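Local atomic coordinates of cellulase (Bacillus sp. BG-CS10, PDB entry 5E09), a protein that hydrolyses internal beta-1,4-glucosidic bonds of cellulose and probably grips the polymer with the help of carbohydrate-binding modules. Residues W107-N112 against M121-A126; A173-V178 against L214-L219; N112-Y117 against T153-E158. All coordinates share one frame; numbering follows the deposited sequence.

Contact 1 (W107-N112 against M121-A126)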
loop_
_atom_site.group_PDB
_atom_site.type_symbol
_atom_site.label_atom_id
_atom_site.label_comp_id
_atom_site.label_asym_id
_atom_site.label_seq_id
_atom_site.Cartn_x
_atom_site.Cartn_y
_atom_site.Cartn_z
ATOM N N TRP A 107 -11.116 -16.097 -4.638
ATOM C CA TRP A 107 -10.120 -17.152 -4.835
ATOM C C TRP A 107 -10.447 -18.390 -4.001
ATOM O O TRP A 107 -9.869 -19.456 -4.210
ATOM C CB TRP A 107 -8.704 -16.645 -4.515
ATOM C CG TRP A 107 -8.493 -16.222 -3.086
ATOM C CD1 TRP A 107 -8.684 -14.974 -2.566
ATOM C CD2 TRP A 107 -8.044 -17.046 -1.997
ATOM N NE1 TRP A 107 -8.390 -14.971 -1.223
ATOM C CE2 TRP A 107 -7.996 -16.226 -0.849
ATOM C CE3 TRP A 107 -7.682 -18.391 -1.883
ATOM C CZ2 TRP A 107 -7.596 -16.712 0.402
ATOM C CZ3 TRP A 107 -7.284 -18.870 -0.641
ATOM C CH2 TRP A 107 -7.243 -18.029 0.485
ATOM N N LEU A 108 -11.351 -18.206 -3.038
ATOM C CA LEU A 108 -11.866 -19.271 -2.173
ATOM C C LEU A 108 -12.794 -20.287 -2.871
ATOM O O LEU A 108 -12.692 -21.493 -2.641
ATOM C CB LEU A 108 -12.575 -18.670 -0.956
ATOM C CG LEU A 108 -11.726 -17.779 -0.047
ATOM C CD1 LEU A 108 -12.573 -17.188 1.070
ATOM C CD2 LEU A 108 -10.550 -18.558 0.521
ATOM N N TRP A 109 -13.776 -19.755 -3.616
ATOM C CA TRP A 109 -14.767 -20.568 -4.348
ATOM C C TRP A 109 -15.396 -20.004 -5.656
ATOM O O TRP A 109 -16.226 -20.675 -6.270
ATOM C CB TRP A 109 -15.886 -21.008 -3.395
ATOM C CG TRP A 109 -16.639 -19.864 -2.787
ATOM C CD1 TRP A 109 -16.347 -19.219 -1.621
ATOM C CD2 TRP A 109 -17.810 -19.230 -3.314
ATOM N NE1 TRP A 109 -17.263 -18.221 -1.389
ATOM C CE2 TRP A 109 -18.173 -18.208 -2.414
ATOM C CE3 TRP A 109 -18.587 -19.426 -4.460
ATOM C CZ2 TRP A 109 -19.277 -17.386 -2.624
ATOM C CZ3 TRP A 109 -19.684 -18.609 -4.666
ATOM C CH2 TRP A 109 -20.019 -17.601 -3.752
ATOM N N ILE A 110 -15.009 -18.800 -6.079
ATOM C CA ILE A 110 -15.517 -18.176 -7.302
ATOM C C ILE A 110 -14.570 -18.561 -8.437
ATOM O O ILE A 110 -14.970 -18.802 -9.576
ATOM C CB ILE A 110 -15.576 -16.643 -7.178
ATOM C CG1 ILE A 110 -16.451 -16.238 -5.989
ATOM C CG2 ILE A 110 -16.099 -16.025 -8.465
ATOM C CD1 ILE A 110 -16.563 -14.742 -5.796
ATOM N N TYR A 111 -13.295 -18.611 -8.064
ATOM C CA TYR A 111 -12.149 -18.970 -8.898
ATOM C C TYR A 111 -12.348 -20.231 -9.750
ATOM O O TYR A 111 -11.736 -20.383 -10.807
ATOM C CB TYR A 111 -10.950 -19.133 -7.956
ATOM C CG TYR A 111 -9.655 -19.646 -8.531
ATOM C CD1 TYR A 111 -8.714 -18.768 -9.065
ATOM C CD2 TYR A 111 -9.330 -20.994 -8.462
ATOM C CE1 TYR A 111 -7.506 -19.226 -9.563
ATOM C CE2 TYR A 111 -8.123 -21.461 -8.957
ATOM C CZ TYR A 111 -7.215 -20.571 -9.506
ATOM O OH TYR A 111 -6.016 -21.025 -10.001
ATOM N N ASN A 112 -13.230 -21.116 -9.292
ATOM C CA ASN A 112 -13.370 -22.455 -9.851
ATOM C C ASN A 112 -14.554 -22.622 -10.792
ATOM O O ASN A 112 -15.209 -23.658 -10.794
ATOM C CB ASN A 112 -13.500 -23.465 -8.713
ATOM C CG ASN A 112 -12.200 -24.154 -8.402
ATOM O OD1 ASN A 112 -11.946 -25.263 -8.874
ATOM N ND2 ASN A 112 -11.355 -23.498 -7.608
HETATM N N MSE A 121 -22.260 -20.323 -9.758
HETATM C CA MSE A 121 -23.354 -19.424 -10.107
HETATM C C MSE A 121 -24.475 -19.476 -9.077
HETATM O O MSE A 121 -25.062 -18.448 -8.738
HETATM C CB MSE A 121 -23.908 -19.759 -11.485
HETATM C CG MSE A 121 -22.926 -19.508 -12.600
HETATM SE SE MSE A 121 -22.360 -17.635 -12.692
HETATM C CE MSE A 121 -24.071 -16.863 -13.222
ATOM N N ALA A 122 -24.769 -20.672 -8.577
ATOM C CA ALA A 122 -25.823 -20.826 -7.578
ATOM C C ALA A 122 -25.505 -20.067 -6.282
ATOM O O ALA A 122 -26.344 -19.316 -5.774
ATOM C CB ALA A 122 -26.062 -22.299 -7.284
ATOM N N LYS A 123 -24.297 -20.265 -5.755
ATOM C CA LYS A 123 -23.872 -19.614 -4.514
ATOM C C LYS A 123 -23.794 -18.103 -4.674
ATOM O O LYS A 123 -24.220 -17.355 -3.804
ATOM C CB LYS A 123 -22.507 -20.131 -4.056
ATOM C CG LYS A 123 -22.457 -21.598 -3.723
ATOM C CD LYS A 123 -21.100 -21.986 -3.151
ATOM C CE LYS A 123 -20.829 -21.279 -1.835
ATOM N NZ LYS A 123 -19.562 -21.752 -1.203
ATOM N N TYR A 124 -23.210 -17.675 -5.787
ATOM C CA TYR A 124 -23.061 -16.267 -6.122
ATOM C C TYR A 124 -24.429 -15.587 -6.173
ATOM O O TYR A 124 -24.640 -14.497 -5.605
ATOM C CB TYR A 124 -22.330 -16.149 -7.458
ATOM C CG TYR A 124 -21.963 -14.749 -7.893
ATOM C CD1 TYR A 124 -20.886 -14.082 -7.328
ATOM C CD2 TYR A 124 -22.670 -14.113 -8.908
ATOM C CE1 TYR A 124 -20.536 -12.806 -7.746
ATOM C CE2 TYR A 124 -22.335 -12.848 -9.326
ATOM C CZ TYR A 124 -21.269 -12.197 -8.745
ATOM O OH TYR A 124 -20.936 -10.932 -9.173
ATOM N N THR A 125 -25.364 -16.264 -6.831
ATOM C CA THR A 125 -26.738 -15.790 -6.936
ATOM C C THR A 125 -27.425 -15.699 -5.577
ATOM O O THR A 125 -28.059 -14.687 -5.274
ATOM C CB THR A 125 -27.561 -16.697 -7.844
ATOM O OG1 THR A 125 -26.970 -16.703 -9.148
ATOM C CG2 THR A 125 -28.989 -16.198 -7.938
ATOM N N ALA A 126 -27.299 -16.750 -4.767
ATOM C CA ALA A 126 -27.875 -16.755 -3.422
ATOM C C ALA A 126 -27.322 -15.611 -2.567
ATOM O O ALA A 126 -28.068 -14.930 -1.844
ATOM C CB ALA A 126 -27.617 -18.095 -2.742
#
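K123 lies over one face of the W109 indole, and this pair is the centre of the contact. Its chain can be followed outward from the helix 117-134. CB sits by the far end of the six-membered ring, 3.3 Å from W109 CZ3, with CH2 next to it. CD then passes above CE3, 3.8 Å away. The chain turns about its CG-CD bond (chi3 63°), and this turn lays its end along the ring instead of past it. CE rests over the six-membered ring as a CH-pi contact, 3.8 Å from that ring's centroid and 8° off its normal. NZ ends above the five-membered ring in a cation-pi contact. It is 3.8 Å from the centroid of that ring and 13° off the normal. The lysine thus spans both rings of the indole.

I110 CG1 lies over the opposite face, offset toward the rim. At the ring edge, W109 CH2 comes within 3.8 Å of Y124 N. W109 NE1 is hydrogen-bonded to D105 OD1, which helps fix the rotation of the indole. Y124 itself turns inward, where its OH bonds to L170 O of helix 161-181. A positive charge over the pi face should be stabilised by the indole, and the lysine's methylene groups cover the ring. The pair joins the short helix 105-110, which follows barrel strand 97-100, to helix 117-134 of the TIM barrel typical of glycoside hydrolase family 5.

Contact 2 (A173-V178 against L214-L219); sequences AFYHIV and LNDPNL
An Asx turn in the loop that leads into barrel strand 219-225 presents D216 to Y175 of helix 161-181. D216 OD1 accepts from N218 N at 2.7 Å, and this bond makes the turn. The other oxygen, OD2, takes the hydrogen bond from Y175 OH at 2.6 Å. The hydroxyl comes to the anti side of OD2, 20° out of the carboxylate plane. Ring and carboxylate planes are 81° apart, so the two flat groups stand almost upright to each other.

Y175 CG is anti to the backbone N (chi1 177°), which sends the ring out from the helix toward the loop. L214 lies over one face of that ring. Its CD1 is 3.9 Å from Y175 CD1, and its CD2 sits above the plane, toward the rim. L219 CD2 approaches the ring edge, 4.2 Å from Y175 CD1.

The tyrosine therefore has an apolar side and a polar tip. D216 OD2 also forms a salt bridge with R179, one helical turn beyond Y175. With the hydroxyl and the arginine both on OD2, the carboxylate is probably kept ionised, and it ties this loop to helix 161-181.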
loop_
_atom_site.group_PDB
_atom_site.type_symbol
_atom_site.label_atom_id
_atom_site.label_comp_id
_atom_site.label_asym_id
_atom_site.label_seq_id
_atom_site.Cartn_x
_atom_site.Cartn_y
_atom_site.Cartn_z
ATOM N N ALA A 173 -24.879 -11.158 -14.125
ATOM C CA ALA A 173 -25.777 -11.809 -13.170
ATOM C C ALA A 173 -26.005 -10.931 -11.933
ATOM O O ALA A 173 -27.139 -10.734 -11.488
ATOM C CB ALA A 173 -25.222 -13.175 -12.764
ATOM N N PHE A 174 -24.907 -10.423 -11.383
ATOM C CA PHE A 174 -24.928 -9.487 -10.263
ATOM C C PHE A 174 -25.849 -8.292 -10.558
ATOM O O PHE A 174 -26.795 -8.003 -9.800
ATOM C CB PHE A 174 -23.486 -9.042 -9.978
ATOM C CG PHE A 174 -23.364 -7.804 -9.144
ATOM C CD1 PHE A 174 -23.706 -7.813 -7.801
ATOM C CD2 PHE A 174 -22.851 -6.642 -9.695
ATOM C CE1 PHE A 174 -23.570 -6.671 -7.023
ATOM C CE2 PHE A 174 -22.706 -5.492 -8.928
ATOM C CZ PHE A 174 -23.069 -5.506 -7.585
ATOM N N TYR A 175 -25.580 -7.634 -11.685
ATOM C CA TYR A 175 -26.380 -6.507 -12.144
ATOM C C TYR A 175 -27.869 -6.827 -12.122
ATOM O O TYR A 175 -28.661 -6.100 -11.519
ATOM C CB TYR A 175 -25.970 -6.090 -13.559
ATOM C CG TYR A 175 -26.821 -4.971 -14.120
ATOM C CD1 TYR A 175 -26.474 -3.644 -13.912
ATOM C CD2 TYR A 175 -27.979 -5.239 -14.850
ATOM C CE1 TYR A 175 -27.247 -2.617 -14.412
ATOM C CE2 TYR A 175 -28.761 -4.215 -15.349
ATOM C CZ TYR A 175 -28.388 -2.906 -15.129
ATOM O OH TYR A 175 -29.155 -1.875 -15.623
ATOM N N HIS A 176 -28.249 -7.921 -12.770
ATOM C CA HIS A 176 -29.665 -8.228 -12.908
ATOM C C HIS A 176 -30.308 -8.626 -11.586
ATOM O O HIS A 176 -31.456 -8.285 -11.349
ATOM C CB HIS A 176 -29.874 -9.309 -13.969
ATOM C CG HIS A 176 -29.712 -8.798 -15.367
ATOM N ND1 HIS A 176 -28.849 -9.368 -16.276
ATOM C CD2 HIS A 176 -30.286 -7.746 -16.000
ATOM C CE1 HIS A 176 -28.902 -8.695 -17.413
ATOM N NE2 HIS A 176 -29.767 -7.708 -17.272
ATOM N N ILE A 177 -29.578 -9.317 -10.716
ATOM C CA ILE A 177 -30.110 -9.617 -9.386
ATOM C C ILE A 177 -30.441 -8.324 -8.622
ATOM O O ILE A 177 -31.565 -8.137 -8.122
ATOM C CB ILE A 177 -29.126 -10.460 -8.562
ATOM C CG1 ILE A 177 -29.054 -11.887 -9.116
ATOM C CG2 ILE A 177 -29.537 -10.482 -7.085
ATOM C CD1 ILE A 177 -27.809 -12.643 -8.688
ATOM N N VAL A 178 -29.466 -7.421 -8.556
ATOM C CA VAL A 178 -29.667 -6.169 -7.838
ATOM C C VAL A 178 -30.792 -5.314 -8.451
ATOM O O VAL A 178 -31.669 -4.832 -7.735
ATOM C CB VAL A 178 -28.373 -5.335 -7.791
ATOM C CG1 VAL A 178 -28.637 -3.991 -7.135
ATOM C CG2 VAL A 178 -27.279 -6.092 -7.058
ATOM N N LEU A 214 -24.500 -3.360 -20.354
ATOM C CA LEU A 214 -25.485 -3.168 -19.290
ATOM C C LEU A 214 -26.334 -1.909 -19.494
ATOM O O LEU A 214 -27.463 -1.836 -19.001
ATOM C CB LEU A 214 -24.787 -3.123 -17.931
ATOM C CG LEU A 214 -24.057 -4.428 -17.603
ATOM C CD1 LEU A 214 -23.436 -4.387 -16.219
ATOM C CD2 LEU A 214 -25.011 -5.607 -17.733
ATOM N N ASN A 215 -25.786 -0.934 -20.219
ATOM C CA ASN A 215 -26.517 0.279 -20.607
ATOM C C ASN A 215 -27.211 0.971 -19.434
ATOM O O ASN A 215 -28.402 1.268 -19.494
ATOM C CB ASN A 215 -27.549 -0.054 -21.691
ATOM C CG ASN A 215 -27.984 1.168 -22.486
ATOM O OD1 ASN A 215 -27.289 2.184 -22.514
ATOM N ND2 ASN A 215 -29.134 1.070 -23.141
ATOM N N ASP A 216 -26.455 1.220 -18.368
ATOM C CA ASP A 216 -27.006 1.735 -17.120
ATOM C C ASP A 216 -26.229 2.979 -16.692
ATOM O O ASP A 216 -24.998 2.985 -16.735
ATOM C CB ASP A 216 -26.951 0.649 -16.038
ATOM C CG ASP A 216 -27.701 1.027 -14.774
ATOM O OD1 ASP A 216 -27.210 1.897 -14.029
ATOM O OD2 ASP A 216 -28.771 0.436 -14.510
ATOM N N PRO A 217 -26.943 4.040 -16.282
ATOM C CA PRO A 217 -26.282 5.301 -15.923
ATOM C C PRO A 217 -25.554 5.246 -14.581
ATOM O O PRO A 217 -24.706 6.094 -14.317
ATOM C CB PRO A 217 -27.447 6.288 -15.855
ATOM C CG PRO A 217 -28.593 5.445 -15.399
ATOM C CD PRO A 217 -28.405 4.114 -16.087
ATOM N N ASN A 218 -25.879 4.258 -13.753
ATOM C CA ASN A 218 -25.372 4.212 -12.384
ATOM C C ASN A 218 -24.315 3.138 -12.155
ATOM O O ASN A 218 -24.431 2.323 -11.242
ATOM C CB ASN A 218 -26.538 4.012 -11.417
ATOM C CG ASN A 218 -27.473 5.217 -11.378
ATOM O OD1 ASN A 218 -27.033 6.354 -11.204
ATOM N ND2 ASN A 218 -28.764 4.970 -11.565
ATOM N N LEU A 219 -23.279 3.152 -12.987
ATOM C CA LEU A 219 -22.230 2.145 -12.926
ATOM C C LEU A 219 -20.863 2.797 -12.724
ATOM O O LEU A 219 -20.592 3.878 -13.243
ATOM C CB LEU A 219 -22.237 1.290 -14.198
ATOM C CG LEU A 219 -23.480 0.426 -14.470
ATOM C CD1 LEU A 219 -23.337 -0.335 -15.780
ATOM C CD2 LEU A 219 -23.755 -0.538 -13.332
#

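Contact 3 (N112-Y117 against T153-E158); sequences NMEHNY and TRDWGE
T153 packs against the backbone of N112 and forms the close part of this contact. T153 OG1 lies 3.8 Å from N112 CA. N112 and T153 have the closest pair of CA atoms across the two segments, 5.9 Å apart. T153 OG1 is also hydrogen-bonded to Y111 O, just before N112, and the backbones of Y111 and T153 are hydrogen-bonded as well. A chi1 of -45° sets OG1 beside the backbone N, where it reaches both Y111 O and N112 CA. The CB of N112 points away from T153, so it is mainly the N112 backbone that T153 meets.

The solvent side, where D155 is exposed, is polar and poorly packed: two carboxylates meet with no hydrogen bond. E114 reaches across with an extended chain, its CG anti to the backbone N (chi1 -173°). D155 comes from the opposite direction. E114 OE2 lies 3.1 Å from D155 OD2, and E114 OE1 lies 3.3 Å from the same oxygen. The carboxylate planes are 47° apart. Both groups offer acceptors and are probably like-charged. Such closeness would probably raise the proton affinity of one carboxylate. H115 NE2 is 4.7 Å from D155 OD2, and if H115 were protonated, it would probably ease the repulsion. E114 CG also lies over one face of the H115 ring.

T153 O is hydrogen-bonded to H163 NE2 of helix 161-181. The contact joins two neighbouring loops of the beta/alpha barrel, one after helix 105-110 and one after strand 142-145. Long loops leading from strand to helix are typical of this barrel fold.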
loop_
_atom_site.group_PDB
_atom_site.type_symbol
_atom_site.label_atom_id
_atom_site.label_comp_id
_atom_site.label_asym_id
_atom_site.label_seq_id
_atom_site.Cartn_x
_atom_site.Cartn_y
_atom_site.Cartn_z
ATOM N N ASN A 112 -13.230 -21.116 -9.292
ATOM C CA ASN A 112 -13.370 -22.455 -9.851
ATOM C C ASN A 112 -14.554 -22.622 -10.792
ATOM O O ASN A 112 -15.209 -23.658 -10.794
ATOM C CB ASN A 112 -13.500 -23.465 -8.713
ATOM C CG ASN A 112 -12.200 -24.154 -8.402
ATOM O OD1 ASN A 112 -11.946 -25.263 -8.874
ATOM N ND2 ASN A 112 -11.355 -23.498 -7.608
HETATM N N MSE A 113 -14.825 -21.613 -11.601
HETATM C CA MSE A 113 -16.060 -21.601 -12.357
HETATM C C MSE A 113 -16.023 -22.493 -13.588
HETATM O O MSE A 113 -17.029 -23.112 -13.940
HETATM C CB MSE A 113 -16.397 -20.178 -12.769
HETATM C CG MSE A 113 -17.864 -19.924 -12.752
HETATM SE SE MSE A 113 -18.186 -18.076 -13.070
HETATM C CE MSE A 113 -20.113 -18.111 -12.934
ATOM N N GLU A 114 -14.868 -22.548 -14.239
ATOM C CA GLU A 114 -14.674 -23.397 -15.411
ATOM C C GLU A 114 -15.083 -24.847 -15.141
ATOM O O GLU A 114 -15.693 -25.498 -15.988
ATOM C CB GLU A 114 -13.213 -23.338 -15.861
ATOM C CG GLU A 114 -12.922 -24.056 -17.166
ATOM C CD GLU A 114 -11.511 -23.789 -17.669
ATOM O OE1 GLU A 114 -10.782 -23.015 -17.013
ATOM O OE2 GLU A 114 -11.127 -24.354 -18.717
ATOM N N HIS A 115 -14.774 -25.334 -13.945
ATOM C CA HIS A 115 -14.952 -26.743 -13.629
ATOM C C HIS A 115 -16.006 -26.980 -12.557
ATOM O O HIS A 115 -16.089 -28.068 -11.994
ATOM C CB HIS A 115 -13.615 -27.342 -13.189
ATOM C CG HIS A 115 -12.539 -27.225 -14.221
ATOM N ND1 HIS A 115 -12.771 -27.438 -15.566
ATOM C CD2 HIS A 115 -11.231 -26.893 -14.118
ATOM C CE1 HIS A 115 -11.653 -27.253 -16.240
ATOM N NE2 HIS A 115 -10.700 -26.921 -15.384
ATOM N N ASN A 116 -16.814 -25.962 -12.283
ATOM C CA ASN A 116 -17.823 -26.051 -11.234
ATOM C C ASN A 116 -18.980 -25.082 -11.454
ATOM O O ASN A 116 -19.742 -24.782 -10.531
ATOM C CB ASN A 116 -17.159 -25.961 -9.858
ATOM C CG ASN A 116 -18.065 -26.418 -8.736
ATOM O OD1 ASN A 116 -19.033 -27.146 -8.960
ATOM N ND2 ASN A 116 -17.760 -25.984 -7.515
ATOM N N TYR A 117 -19.096 -24.604 -12.691
ATOM C CA TYR A 117 -20.020 -23.536 -13.063
ATOM C C TYR A 117 -21.341 -23.415 -12.313
ATOM O O TYR A 117 -21.637 -22.368 -11.731
ATOM C CB TYR A 117 -20.318 -23.598 -14.562
ATOM C CG TYR A 117 -20.956 -22.336 -15.097
ATOM C CD1 TYR A 117 -20.173 -21.274 -15.527
ATOM C CD2 TYR A 117 -22.337 -22.198 -15.158
ATOM C CE1 TYR A 117 -20.743 -20.119 -16.005
ATOM C CE2 TYR A 117 -22.917 -21.039 -15.636
ATOM C CZ TYR A 117 -22.114 -20.005 -16.060
ATOM O OH TYR A 117 -22.681 -18.847 -16.544
ATOM N N THR A 153 -9.260 -20.204 -12.623
ATOM C CA THR A 153 -8.324 -21.313 -12.752
ATOM C C THR A 153 -7.500 -21.214 -14.017
ATOM O O THR A 153 -8.028 -21.103 -15.125
ATOM C CB THR A 153 -9.037 -22.676 -12.747
ATOM O OG1 THR A 153 -10.021 -22.702 -11.707
ATOM C CG2 THR A 153 -8.025 -23.792 -12.514
ATOM N N ARG A 154 -6.192 -21.269 -13.828
ATOM C CA ARG A 154 -5.232 -21.071 -14.901
ATOM C C ARG A 154 -4.918 -22.369 -15.649
ATOM O O ARG A 154 -4.689 -23.410 -15.030
ATOM C CB ARG A 154 -3.972 -20.452 -14.306
ATOM C CG ARG A 154 -2.635 -20.914 -14.832
ATOM C CD ARG A 154 -1.572 -20.223 -13.993
ATOM N NE ARG A 154 -0.206 -20.444 -14.448
ATOM C CZ ARG A 154 0.799 -19.626 -14.154
ATOM N NH1 ARG A 154 0.571 -18.547 -13.416
ATOM N NH2 ARG A 154 2.026 -19.879 -14.593
ATOM N N ASP A 155 -4.948 -22.300 -16.979
ATOM C CA ASP A 155 -4.575 -23.420 -17.845
ATOM C C ASP A 155 -3.456 -22.976 -18.777
ATOM O O ASP A 155 -2.361 -23.529 -18.759
ATOM C CB ASP A 155 -5.766 -23.922 -18.670
ATOM C CG ASP A 155 -6.964 -24.291 -17.816
ATOM O OD1 ASP A 155 -6.784 -24.535 -16.604
ATOM O OD2 ASP A 155 -8.090 -24.339 -18.361
ATOM N N TRP A 156 -3.754 -21.960 -19.586
ATOM C CA TRP A 156 -2.802 -21.395 -20.543
ATOM C C TRP A 156 -2.322 -20.005 -20.129
ATOM O O TRP A 156 -2.365 -19.047 -20.913
ATOM C CB TRP A 156 -3.435 -21.323 -21.926
ATOM C CG TRP A 156 -2.529 -20.810 -22.962
ATOM C CD1 TRP A 156 -1.657 -21.531 -23.724
ATOM C CD2 TRP A 156 -2.415 -19.458 -23.384
ATOM N NE1 TRP A 156 -0.994 -20.702 -24.596
ATOM C CE2 TRP A 156 -1.446 -19.423 -24.407
ATOM C CE3 TRP A 156 -3.037 -18.266 -23.000
ATOM C CZ2 TRP A 156 -1.088 -18.247 -25.041
ATOM C CZ3 TRP A 156 -2.678 -17.109 -23.624
ATOM C CH2 TRP A 156 -1.716 -17.102 -24.637
ATOM N N GLY A 157 -1.856 -19.903 -18.892
ATOM C CA GLY A 157 -1.429 -18.630 -18.351
ATOM C C GLY A 157 -2.462 -18.071 -17.397
ATOM O O GLY A 157 -3.526 -18.658 -17.192
ATOM N N GLU A 158 -2.144 -16.923 -16.819
ATOM C CA GLU A 158 -2.972 -16.340 -15.780
ATOM C C GLU A 158 -4.231 -15.676 -16.350
ATOM O O GLU A 158 -5.202 -15.455 -15.627
ATOM C CB GLU A 158 -2.143 -15.339 -14.978
ATOM C CG GLU A 158 -2.652 -15.094 -13.579
ATOM C CD GLU A 158 -1.848 -14.036 -12.879
ATOM O OE1 GLU A 158 -1.503 -13.032 -13.535
ATOM O OE2 GLU A 158 -1.552 -14.206 -11.679
#

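Past the first three barrel strands, the chain enters helix 105-110. Contact 1 then closes a short loop back from helix 117-134. Contact 3 starts at N112, which both contacts share, and closes the chain round strand 142-145 to 153-158, so contacts 1 and 3 cross. Contact 2 follows in series and closes the chain from helix 161-181 through strand 190-193 and helix 201-214. Contacts 1 and 2 touch where Y124 and T125 pack on F174 and I177. Contacts 2 and 3 do not touch; their nearest atoms are about 7 Å apart. Together they tie helices 105-110, 117-134 and 161-181 to the loops around them in the barrel domain.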